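Local coordinates for protein STE5 (Saccharomyces cerevisiae, PDB 3FZE), which acts as a scaffold of the pheromone mating pathway whose minimal scaffold domain cocatalyses phosphorylation of the MAP kinase Fus3 by Ste7, at residues Q55-G69 with S89-Y103. Residues are numbered along the deposited sequence; the frame is centred on the assembly and turned at random. Where two conformers were deposited one is given.
Sequences QFCFVDRNNYVLDYG and SSTQFSPIWLKNTLY
Asn-63 meets Gln-92 and Phe-93 through both backbone and side chain. Its ND2 gives two bonds: to Phe-93 O (2.9 Å), in the carbonyl plane on a lone pair, and to Gln-92 OE1 (3.0 Å), which it approaches from above the carbonyl plane. CG lies anti to the backbone N (chi1 -162°), which turns the N-H bonds of ND2 toward both acceptors, each close to the amide plane. Gln-130 NE2 serves OD1, so both polar atoms of this buried amide are satisfied. Without this amide, as with an alanine here, Phe-93 O and Gln-92 OE1 would probably lose a shared donor, and the Gln-92 amide one of the bonds that set its rotation. Phe-93 N to Asn-63 O and Val-65 N to Thr-91 O (both 2.8 Å) flank a single beta bridge, Tyr-64 with Gln-92, which ties the loop to the hairpin at the edge of the central sheet in this vWA-like alpha/beta/alpha fold. Gln-92 NE2 donates almost straight (173°) to Asn-62 O while lying 3.1 Å above the centre of the Tyr-64 ring. Ser-89 OG donates to Val-65 O (2.7 Å) and accepts from Thr-91 N, an ST turn. Beyond, helix 95-102 lies over the hairpin: Val-65 CG2 makes a CH-pi contact over the Trp-97 six-membered ring, 4.0 Å from its centroid, and the indole edge makes a T-shaped stack against Tyr-68, planes at 89°.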
ATOM      1  N   GLN A  55       6.177   5.452  -5.249  1.00 11.89           N
ATOM      2  CA  GLN A  55       6.858   5.177  -3.982  1.00 12.28           C
ATOM      3  C   GLN A  55       6.173   4.032  -3.257  1.00 15.07           C
ATOM      4  O   GLN A  55       4.972   3.809  -3.429  1.00 14.05           O
ATOM      5  CB  GLN A  55       6.825   6.408  -3.075  1.00 18.61           C
ATOM      6  CG  GLN A  55       7.424   7.650  -3.715  1.00 17.68           C
ATOM      7  CD  GLN A  55       8.919   7.521  -3.846  1.00 23.00           C
ATOM      8  OE1 GLN A  55       9.629   7.373  -2.849  1.00 24.29           O
ATOM      9  NE2 GLN A  55       9.414   7.557  -5.073  1.00 16.99           N
ATOM     10  N   PHE A  56       6.934   3.312  -2.438  1.00 15.17           N
ATOM     11  CA  PHE A  56       6.376   2.208  -1.679  1.00 13.10           C
ATOM     12  C   PHE A  56       7.026   2.144  -0.308  1.00 15.98           C
ATOM     13  O   PHE A  56       8.085   2.724  -0.072  1.00 13.89           O
ATOM     14  CB  PHE A  56       6.616   0.873  -2.382  1.00 11.37           C
ATOM     15  CG  PHE A  56       8.032   0.374  -2.261  1.00 11.00           C
ATOM     16  CD1 PHE A  56       8.369  -0.556  -1.287  1.00 10.73           C
ATOM     17  CD2 PHE A  56       9.028   0.871  -3.087  1.00 14.69           C
ATOM     18  CE1 PHE A  56       9.681  -1.006  -1.155  1.00 14.56           C
ATOM     19  CE2 PHE A  56      10.343   0.435  -2.967  1.00 14.84           C
ATOM     20  CZ  PHE A  56      10.667  -0.502  -1.998  1.00 15.89           C
ATOM     21  N   CYS A  57       6.370   1.424   0.585  1.00 12.32           N
ATOM     22  CA  CYS A  57       6.953   1.066   1.861  1.00 14.62           C
ATOM     23  C   CYS A  57       6.347  -0.260   2.290  1.00 13.59           C
ATOM     24  O   CYS A  57       5.136  -0.416   2.273  1.00 14.70           O
ATOM     25  CB  CYS A  57       6.647   2.146   2.893  1.00 12.05           C
ATOM     26  SG  CYS A  57       7.415   1.841   4.501  1.00 16.58           S
ATOM     27  N   PHE A  58       7.206  -1.217   2.636  1.00 13.46           N
ATOM     28  CA  PHE A  58       6.779  -2.500   3.179  1.00 13.87           C
ATOM     29  C   PHE A  58       6.990  -2.510   4.686  1.00 14.69           C
ATOM     30  O   PHE A  58       8.046  -2.102   5.165  1.00 13.83           O
ATOM     31  CB  PHE A  58       7.586  -3.641   2.557  1.00 15.12           C
ATOM     32  CG  PHE A  58       7.142  -4.021   1.178  1.00 17.57           C
ATOM     33  CD1 PHE A  58       5.970  -4.738   0.984  1.00 22.36           C
ATOM     34  CD2 PHE A  58       7.913  -3.694   0.079  1.00 19.58           C
ATOM     35  CE1 PHE A  58       5.560  -5.100  -0.299  1.00 20.66           C
ATOM     36  CE2 PHE A  58       7.517  -4.056  -1.207  1.00 19.18           C
ATOM     37  CZ  PHE A  58       6.336  -4.747  -1.388  1.00 20.12           C
ATOM     38  N   VAL A  59       5.984  -2.984   5.417  1.00 13.01           N
ATOM     39  CA  VAL A  59       6.012  -3.011   6.881  1.00 14.23           C
ATOM     40  C   VAL A  59       5.632  -4.402   7.360  1.00 15.42           C
ATOM     41  O   VAL A  59       4.708  -5.015   6.821  1.00 14.61           O
ATOM     42  CB  VAL A  59       5.025  -1.985   7.461  1.00 14.51           C
ATOM     43  CG1 VAL A  59       5.068  -1.983   8.998  1.00 14.25           C
ATOM     44  CG2 VAL A  59       5.331  -0.602   6.905  1.00 17.46           C
ATOM     45  N   ASP A  60       6.337  -4.916   8.362  1.00 12.81           N
ATOM     46  CA  ASP A  60       5.990  -6.234   8.895  1.00 14.10           C
ATOM     47  C   ASP A  60       4.835  -6.179   9.902  1.00 14.90           C
ATOM     48  O   ASP A  60       4.326  -5.106  10.227  1.00 15.49           O
ATOM     49  CB  ASP A  60       7.220  -7.023   9.403  1.00 15.86           C
ATOM     50  CG  ASP A  60       7.755  -6.546  10.761  1.00 18.19           C
ATOM     51  OD1 ASP A  60       7.066  -5.806  11.487  1.00 17.62           O
ATOM     52  OD2 ASP A  60       8.888  -6.952  11.103  1.00 17.71           O
ATOM     53  N   ARG A  61       4.415  -7.342  10.382  1.00 19.07           N
ATOM     54  CA  ARG A  61       3.234  -7.409  11.233  1.00 19.25           C
ATOM     55  C   ARG A  61       3.423  -6.749  12.597  1.00 19.47           C
ATOM     56  O   ARG A  61       2.446  -6.478  13.291  1.00 21.31           O
ATOM     57  CB  ARG A  61       2.753  -8.848  11.392  1.00 19.07           C
ATOM     58  CG  ARG A  61       3.714  -9.764  12.103  1.00 20.79           C
ATOM     59  CD  ARG A  61       3.173 -11.183  12.067  1.00 32.39           C
ATOM     60  NE  ARG A  61       3.997 -12.105  12.841  1.00 33.13           N
ATOM     61  CZ  ARG A  61       3.715 -13.393  13.010  1.00 47.83           C
ATOM     62  NH1 ARG A  61       2.624 -13.917  12.463  1.00 51.12           N
ATOM     63  NH2 ARG A  61       4.522 -14.158  13.733  1.00 52.08           N
ATOM     64  N   ASN A  62       4.673  -6.486  12.961  1.00 17.43           N
ATOM     65  CA  ASN A  62       4.986  -5.772  14.204  1.00 17.51           C
ATOM     66  C   ASN A  62       5.379  -4.314  13.988  1.00 18.61           C
ATOM     67  O   ASN A  62       5.952  -3.675  14.877  1.00 19.97           O
ATOM     68  CB  ASN A  62       6.077  -6.516  14.962  1.00 21.81           C
ATOM     69  CG  ASN A  62       5.611  -7.864  15.413  1.00 24.50           C
ATOM     70  OD1 ASN A  62       4.581  -7.969  16.081  1.00 28.54           O
ATOM     71  ND2 ASN A  62       6.335  -8.909  15.034  1.00 22.20           N
ATOM     72  N   ASN A  63       5.049  -3.796  12.804  1.00 16.19           N
ATOM     73  CA  ASN A  63       5.218  -2.378  12.466  1.00 15.37           C
ATOM     74  C   ASN A  63       6.658  -1.934  12.205  1.00 16.43           C
ATOM     75  O   ASN A  63       6.979  -0.746  12.278  1.00 16.22           O
ATOM     76  CB  ASN A  63       4.555  -1.471  13.503  1.00 19.04           C
ATOM     77  CG  ASN A  63       4.338  -0.069  12.975  1.00 20.35           C
ATOM     78  OD1 ASN A  63       3.851   0.107  11.853  1.00 17.91           O
ATOM     79  ND2 ASN A  63       4.714   0.937  13.768  1.00 23.12           N
ATOM     80  N   TYR A  64       7.513  -2.891  11.863  1.00 16.62           N
ATOM     81  CA  TYR A  64       8.874  -2.579  11.429  1.00 17.60           C
ATOM     82  C   TYR A  64       8.986  -2.377   9.926  1.00 16.07           C
ATOM     83  O   TYR A  64       8.462  -3.163   9.129  1.00 16.97           O
ATOM     84  CB  TYR A  64       9.853  -3.671  11.855  1.00 17.01           C
ATOM     85  CG  TYR A  64      10.018  -3.727  13.345  1.00 17.85           C
ATOM     86  CD1 TYR A  64      10.862  -2.834  14.002  1.00 18.26           C
ATOM     87  CD2 TYR A  64       9.300  -4.639  14.101  1.00 14.50           C
ATOM     88  CE1 TYR A  64      11.005  -2.864  15.374  1.00 19.20           C
ATOM     89  CE2 TYR A  64       9.440  -4.682  15.483  1.00 20.32           C
ATOM     90  CZ  TYR A  64      10.295  -3.792  16.111  1.00 22.65           C
ATOM     91  OH  TYR A  64      10.438  -3.829  17.486  1.00 25.91           O
ATOM     92  N   VAL A  65       9.693  -1.316   9.548  1.00 15.98           N
ATOM     93  CA  VAL A  65       9.902  -0.988   8.140  1.00 15.03           C
ATOM     94  C   VAL A  65      10.899  -1.961   7.542  1.00 13.52           C
ATOM     95  O   VAL A  65      12.010  -2.108   8.051  1.00 17.40           O
ATOM     96  CB  VAL A  65      10.451   0.441   7.969  1.00 17.00           C
ATOM     97  CG1 VAL A  65      10.782   0.722   6.489  1.00 17.71           C
ATOM     98  CG2 VAL A  65       9.469   1.470   8.515  1.00 16.89           C
ATOM     99  N   LEU A  66      10.504  -2.608   6.449  1.00 14.04           N
ATOM    100  CA  LEU A  66      11.342  -3.601   5.792  1.00 13.76           C
ATOM    101  C   LEU A  66      12.103  -3.024   4.606  1.00 14.79           C
ATOM    102  O   LEU A  66      13.270  -3.344   4.386  1.00 16.77           O
ATOM    103  CB  LEU A  66      10.501  -4.801   5.349  1.00 16.14           C
ATOM    104  CG  LEU A  66       9.710  -5.490   6.465  1.00 14.66           C
ATOM    105  CD1 LEU A  66       8.958  -6.692   5.917  1.00 15.07           C
ATOM    106  CD2 LEU A  66      10.628  -5.917   7.607  1.00 16.95           C
ATOM    107  N   ASP A  67      11.444  -2.164   3.841  1.00 15.66           N
ATOM    108  CA  ASP A  67      12.105  -1.495   2.739  1.00 15.58           C
ATOM    109  C   ASP A  67      11.155  -0.419   2.257  1.00 15.87           C
ATOM    110  O   ASP A  67       9.978  -0.410   2.630  1.00 17.26           O
ATOM    111  CB  ASP A  67      12.434  -2.466   1.610  1.00 20.11           C
ATOM    112  CG  ASP A  67      13.465  -1.913   0.655  1.00 26.06           C
ATOM    113  OD1 ASP A  67      14.155  -0.933   1.022  1.00 27.85           O
ATOM    114  OD2 ASP A  67      13.577  -2.456  -0.464  1.00 28.81           O
ATOM    115  N   TYR A  68      11.675   0.513   1.476  1.00 16.82           N
ATOM    116  CA  TYR A  68      10.887   1.669   1.065  1.00 15.42           C
ATOM    117  C   TYR A  68      11.632   2.407  -0.022  1.00 15.26           C
ATOM    118  O   TYR A  68      12.817   2.175  -0.240  1.00 15.68           O
ATOM    119  CB  TYR A  68      10.683   2.625   2.243  1.00 15.59           C
ATOM    120  CG  TYR A  68      11.980   3.164   2.764  1.00 19.27           C
ATOM    121  CD1 TYR A  68      12.579   4.269   2.179  1.00 19.63           C
ATOM    122  CD2 TYR A  68      12.633   2.538   3.821  1.00 27.87           C
ATOM    123  CE1 TYR A  68      13.785   4.749   2.642  1.00 27.96           C
ATOM    124  CE2 TYR A  68      13.829   3.009   4.287  1.00 28.47           C
ATOM    125  CZ  TYR A  68      14.402   4.115   3.699  1.00 29.04           C
ATOM    126  OH  TYR A  68      15.607   4.574   4.182  1.00 39.65           O
ATOM    127  N   GLY A  69      10.931   3.315  -0.690  1.00 15.60           N
ATOM    128  CA  GLY A  69      11.568   4.171  -1.661  1.00 19.35           C
ATOM    129  C   GLY A  69      10.873   4.109  -2.999  1.00 17.22           C
ATOM    130  O   GLY A  69       9.652   3.963  -3.069  1.00 16.70           O
ATOM    131  N   SER A  89      14.894  -5.538  10.932  1.00 20.55           N
ATOM    132  CA  SER A  89      14.715  -4.096  11.013  1.00 17.39           C
ATOM    133  C   SER A  89      14.411  -3.671  12.436  1.00 17.26           C
ATOM    134  O   SER A  89      13.645  -4.327  13.138  1.00 19.27           O
ATOM    135  CB  SER A  89      13.550  -3.663  10.131  1.00 16.31           C
ATOM    136  OG  SER A  89      13.177  -2.315  10.431  1.00 18.91           O
ATOM    137  N   SER A  90      14.989  -2.546  12.845  1.00 17.99           N
ATOM    138  CA  SER A  90      14.687  -1.972  14.145  1.00 21.55           C
ATOM    139  C   SER A  90      13.924  -0.648  14.024  1.00 22.65           C
ATOM    140  O   SER A  90      13.696   0.034  15.027  1.00 27.51           O
ATOM    141  CB  SER A  90      15.978  -1.757  14.937  1.00 26.09           C
ATOM    142  OG  SER A  90      16.804  -0.800  14.291  1.00 30.33           O
ATOM    143  N   THR A  91      13.525  -0.294  12.802  1.00 18.49           N
ATOM    144  CA  THR A  91      12.848   0.977  12.540  1.00 19.86           C
ATOM    145  C   THR A  91      11.331   0.820  12.545  1.00 21.85           C
ATOM    146  O   THR A  91      10.774   0.160  11.670  1.00 20.33           O
ATOM    147  CB  THR A  91      13.256   1.566  11.175  1.00 22.69           C
ATOM    148  OG1 THR A  91      14.683   1.685  11.106  1.00 27.83           O
ATOM    149  CG2 THR A  91      12.613   2.942  10.977  1.00 24.53           C
ATOM    150  N   GLN A  92      10.671   1.432  13.524  1.00 18.47           N
ATOM    151  CA  GLN A  92       9.208   1.433  13.573  1.00 19.03           C
ATOM    152  C   GLN A  92       8.613   2.370  12.525  1.00 21.81           C
ATOM    153  O   GLN A  92       9.099   3.482  12.320  1.00 22.10           O
ATOM    154  CB  GLN A  92       8.706   1.837  14.960  1.00 22.86           C
ATOM    155  CG  GLN A  92       8.775   0.703  15.976  1.00 21.88           C
ATOM    156  CD  GLN A  92       7.652  -0.314  15.813  1.00 22.10           C
ATOM    157  OE1 GLN A  92       6.473  -0.011  16.057  1.00 22.07           O
ATOM    158  NE2 GLN A  92       8.013  -1.537  15.431  1.00 18.28           N
ATOM    159  N   PHE A  93       7.559   1.913  11.862  1.00 17.20           N
ATOM    160  CA  PHE A  93       6.877   2.732  10.873  1.00 20.81           C
ATOM    161  C   PHE A  93       5.912   3.760  11.475  1.00 19.75           C
ATOM    162  O   PHE A  93       5.211   3.484  12.442  1.00 20.99           O
ATOM    163  CB  PHE A  93       6.104   1.855   9.891  1.00 16.70           C
ATOM    164  CG  PHE A  93       5.262   2.645   8.942  1.00 17.55           C
ATOM    165  CD1 PHE A  93       5.811   3.157   7.780  1.00 21.31           C
ATOM    166  CD2 PHE A  93       3.935   2.923   9.238  1.00 18.51           C
ATOM    167  CE1 PHE A  93       5.043   3.906   6.906  1.00 22.38           C
ATOM    168  CE2 PHE A  93       3.158   3.675   8.359  1.00 21.32           C
ATOM    169  CZ  PHE A  93       3.718   4.170   7.203  1.00 21.47           C
ATOM    170  N   SER A  94       5.868   4.940  10.866  1.00 21.29           N
ATOM    171  CA  SER A  94       4.798   5.901  11.107  1.00 21.36           C
ATOM    172  C   SER A  94       4.656   6.734   9.846  1.00 20.07           C
ATOM    173  O   SER A  94       5.599   6.836   9.055  1.00 18.15           O
ATOM    174  CB  SER A  94       5.104   6.814  12.299  1.00 21.06           C
ATOM    175  OG  SER A  94       6.206   7.667  12.027  1.00 21.03           O
ATOM    176  N   PRO A  95       3.471   7.318   9.636  1.00 19.65           N
ATOM    177  CA  PRO A  95       3.319   8.169   8.454  1.00 20.55           C
ATOM    178  C   PRO A  95       4.311   9.335   8.458  1.00 20.02           C
ATOM    179  O   PRO A  95       4.907   9.616   7.417  1.00 19.78           O
ATOM    180  CB  PRO A  95       1.877   8.667   8.568  1.00 25.59           C
ATOM    181  CG  PRO A  95       1.173   7.552   9.282  1.00 29.11           C
ATOM    182  CD  PRO A  95       2.179   7.028  10.286  1.00 23.43           C
ATOM    183  N   ILE A  96       4.497   9.996   9.600  1.00 21.82           N
ATOM    184  CA  ILE A  96       5.455  11.097   9.652  1.00 23.68           C
ATOM    185  C   ILE A  96       6.877  10.619   9.361  1.00 21.41           C
ATOM    186  O   ILE A  96       7.626  11.295   8.660  1.00 21.70           O
ATOM    187  CB  ILE A  96       5.416  11.875  10.995  1.00 31.38           C
ATOM    188  CG1 ILE A  96       6.339  13.094  10.916  1.00 35.33           C
ATOM    189  CG2 ILE A  96       5.827  10.993  12.155  1.00 31.04           C
ATOM    190  CD1 ILE A  96       6.056  13.989   9.734  1.00 35.02           C
ATOM    191  N   TRP A  97       7.252   9.451   9.884  1.00 20.20           N
ATOM    192  CA  TRP A  97       8.555   8.893   9.548  1.00 20.66           C
ATOM    193  C   TRP A  97       8.669   8.754   8.029  1.00 20.70           C
ATOM    194  O   TRP A  97       9.678   9.129   7.434  1.00 21.21           O
ATOM    195  CB  TRP A  97       8.796   7.526  10.204  1.00 20.76           C
ATOM    196  CG  TRP A  97      10.056   6.904   9.690  1.00 23.17           C
ATOM    197  CD1 TRP A  97      11.322   7.097  10.168  1.00 25.75           C
ATOM    198  CD2 TRP A  97      10.181   6.027   8.562  1.00 23.25           C
ATOM    199  NE1 TRP A  97      12.225   6.386   9.412  1.00 24.07           N
ATOM    200  CE2 TRP A  97      11.553   5.721   8.424  1.00 21.09           C
ATOM    201  CE3 TRP A  97       9.271   5.469   7.661  1.00 22.08           C
ATOM    202  CZ2 TRP A  97      12.033   4.878   7.420  1.00 22.44           C
ATOM    203  CZ3 TRP A  97       9.749   4.629   6.660  1.00 22.58           C
ATOM    204  CH2 TRP A  97      11.121   4.350   6.547  1.00 20.04           C
ATOM    205  N   LEU A  98       7.628   8.208   7.410  1.00 18.90           N
ATOM    206  CA  LEU A  98       7.642   7.999   5.966  1.00 22.14           C
ATOM    207  C   LEU A  98       7.744   9.324   5.205  1.00 21.38           C
ATOM    208  O   LEU A  98       8.530   9.438   4.264  1.00 20.19           O
ATOM    209  CB  LEU A  98       6.418   7.198   5.513  1.00 21.26           C
ATOM    210  CG  LEU A  98       6.409   6.762   4.043  1.00 20.11           C
ATOM    211  CD1 LEU A  98       7.526   5.741   3.749  1.00 20.72           C
ATOM    212  CD2 LEU A  98       5.033   6.207   3.660  1.00 25.88           C
ATOM    213  N   LYS A  99       6.956  10.320   5.604  0.50 19.06           N
ATOM    214  CA  LYS A  99       7.015  11.614   4.931  0.50 19.16           C
ATOM    215  C   LYS A  99       8.402  12.236   5.051  0.50 19.66           C
ATOM    216  O   LYS A  99       8.957  12.724   4.068  0.50 19.92           O
ATOM    217  CB  LYS A  99       5.944  12.572   5.462  0.50 18.33           C
ATOM    218  CG  LYS A  99       5.961  13.947   4.806  0.50 23.38           C
ATOM    219  CD  LYS A  99       6.790  14.952   5.602  0.50 27.68           C
ATOM    220  CE  LYS A  99       6.819  16.314   4.916  0.50 28.52           C
ATOM    221  NZ  LYS A  99       7.158  17.414   5.876  0.50 25.52           N
ATOM    222  N   ASN A 100       8.962  12.214   6.256  1.00 21.24           N
ATOM    223  CA  ASN A 100      10.303  12.765   6.476  1.00 23.79           C
ATOM    224  C   ASN A 100      11.389  12.038   5.675  1.00 23.30           C
ATOM    225  O   ASN A 100      12.363  12.652   5.217  1.00 27.84           O
ATOM    226  CB  ASN A 100      10.647  12.764   7.969  1.00 21.84           C
ATOM    227  CG  ASN A 100       9.906  13.850   8.735  1.00 25.61           C
ATOM    228  OD1 ASN A 100       9.505  14.865   8.161  1.00 31.85           O
ATOM    229  ND2 ASN A 100       9.711  13.637  10.030  1.00 28.69           N
ATOM    230  N   THR A 101      11.199  10.740   5.491  1.00 20.90           N
ATOM    231  CA  THR A 101      12.155   9.917   4.766  1.00 22.80           C
ATOM    232  C   THR A 101      12.008  10.070   3.255  1.00 19.54           C
ATOM    233  O   THR A 101      12.998  10.275   2.564  1.00 25.34           O
ATOM    234  CB  THR A 101      12.020   8.428   5.142  1.00 23.71           C
ATOM    235  OG1 THR A 101      12.272   8.263   6.544  1.00 22.07           O
ATOM    236  CG2 THR A 101      13.021   7.600   4.355  1.00 27.67           C
ATOM    237  N   LEU A 102      10.777   9.983   2.750  1.00 19.44           N
ATOM    238  CA  LEU A 102      10.533  10.111   1.310  1.00 19.68           C
ATOM    239  C   LEU A 102      10.585  11.558   0.836  1.00 22.61           C
ATOM    240  O   LEU A 102      10.976  11.829  -0.302  1.00 22.82           O
ATOM    241  CB  LEU A 102       9.175   9.519   0.915  1.00 18.91           C
ATOM    242  CG  LEU A 102       8.912   8.025   1.149  1.00 22.38           C
ATOM    243  CD1 LEU A 102       7.528   7.643   0.666  1.00 23.89           C
ATOM    244  CD2 LEU A 102       9.965   7.174   0.477  1.00 28.75           C
ATOM    245  N   TYR A 103      10.178  12.481   1.703  1.00 19.86           N
ATOM    246  CA  TYR A 103      10.056  13.901   1.334  1.00 23.13           C
ATOM    247  C   TYR A 103      10.681  14.855   2.356  1.00 19.38           C
ATOM    248  O   TYR A 103       9.991  15.670   2.974  1.00 19.83           O
ATOM    249  CB  TYR A 103       8.589  14.272   1.075  1.00 20.61           C
ATOM    250  CG  TYR A 103       7.951  13.391   0.027  1.00 18.18           C
ATOM    251  CD1 TYR A 103       8.157  13.635  -1.324  1.00 24.53           C
ATOM    252  CD2 TYR A 103       7.176  12.297   0.388  1.00 25.38           C
ATOM    253  CE1 TYR A 103       7.592  12.823  -2.292  1.00 27.35           C
ATOM    254  CE2 TYR A 103       6.601  11.477  -0.581  1.00 24.13           C
ATOM    255  CZ  TYR A 103       6.816  11.738  -1.908  1.00 28.26           C
ATOM    256  OH  TYR A 103       6.250  10.930  -2.876  1.00 30.43           O
TER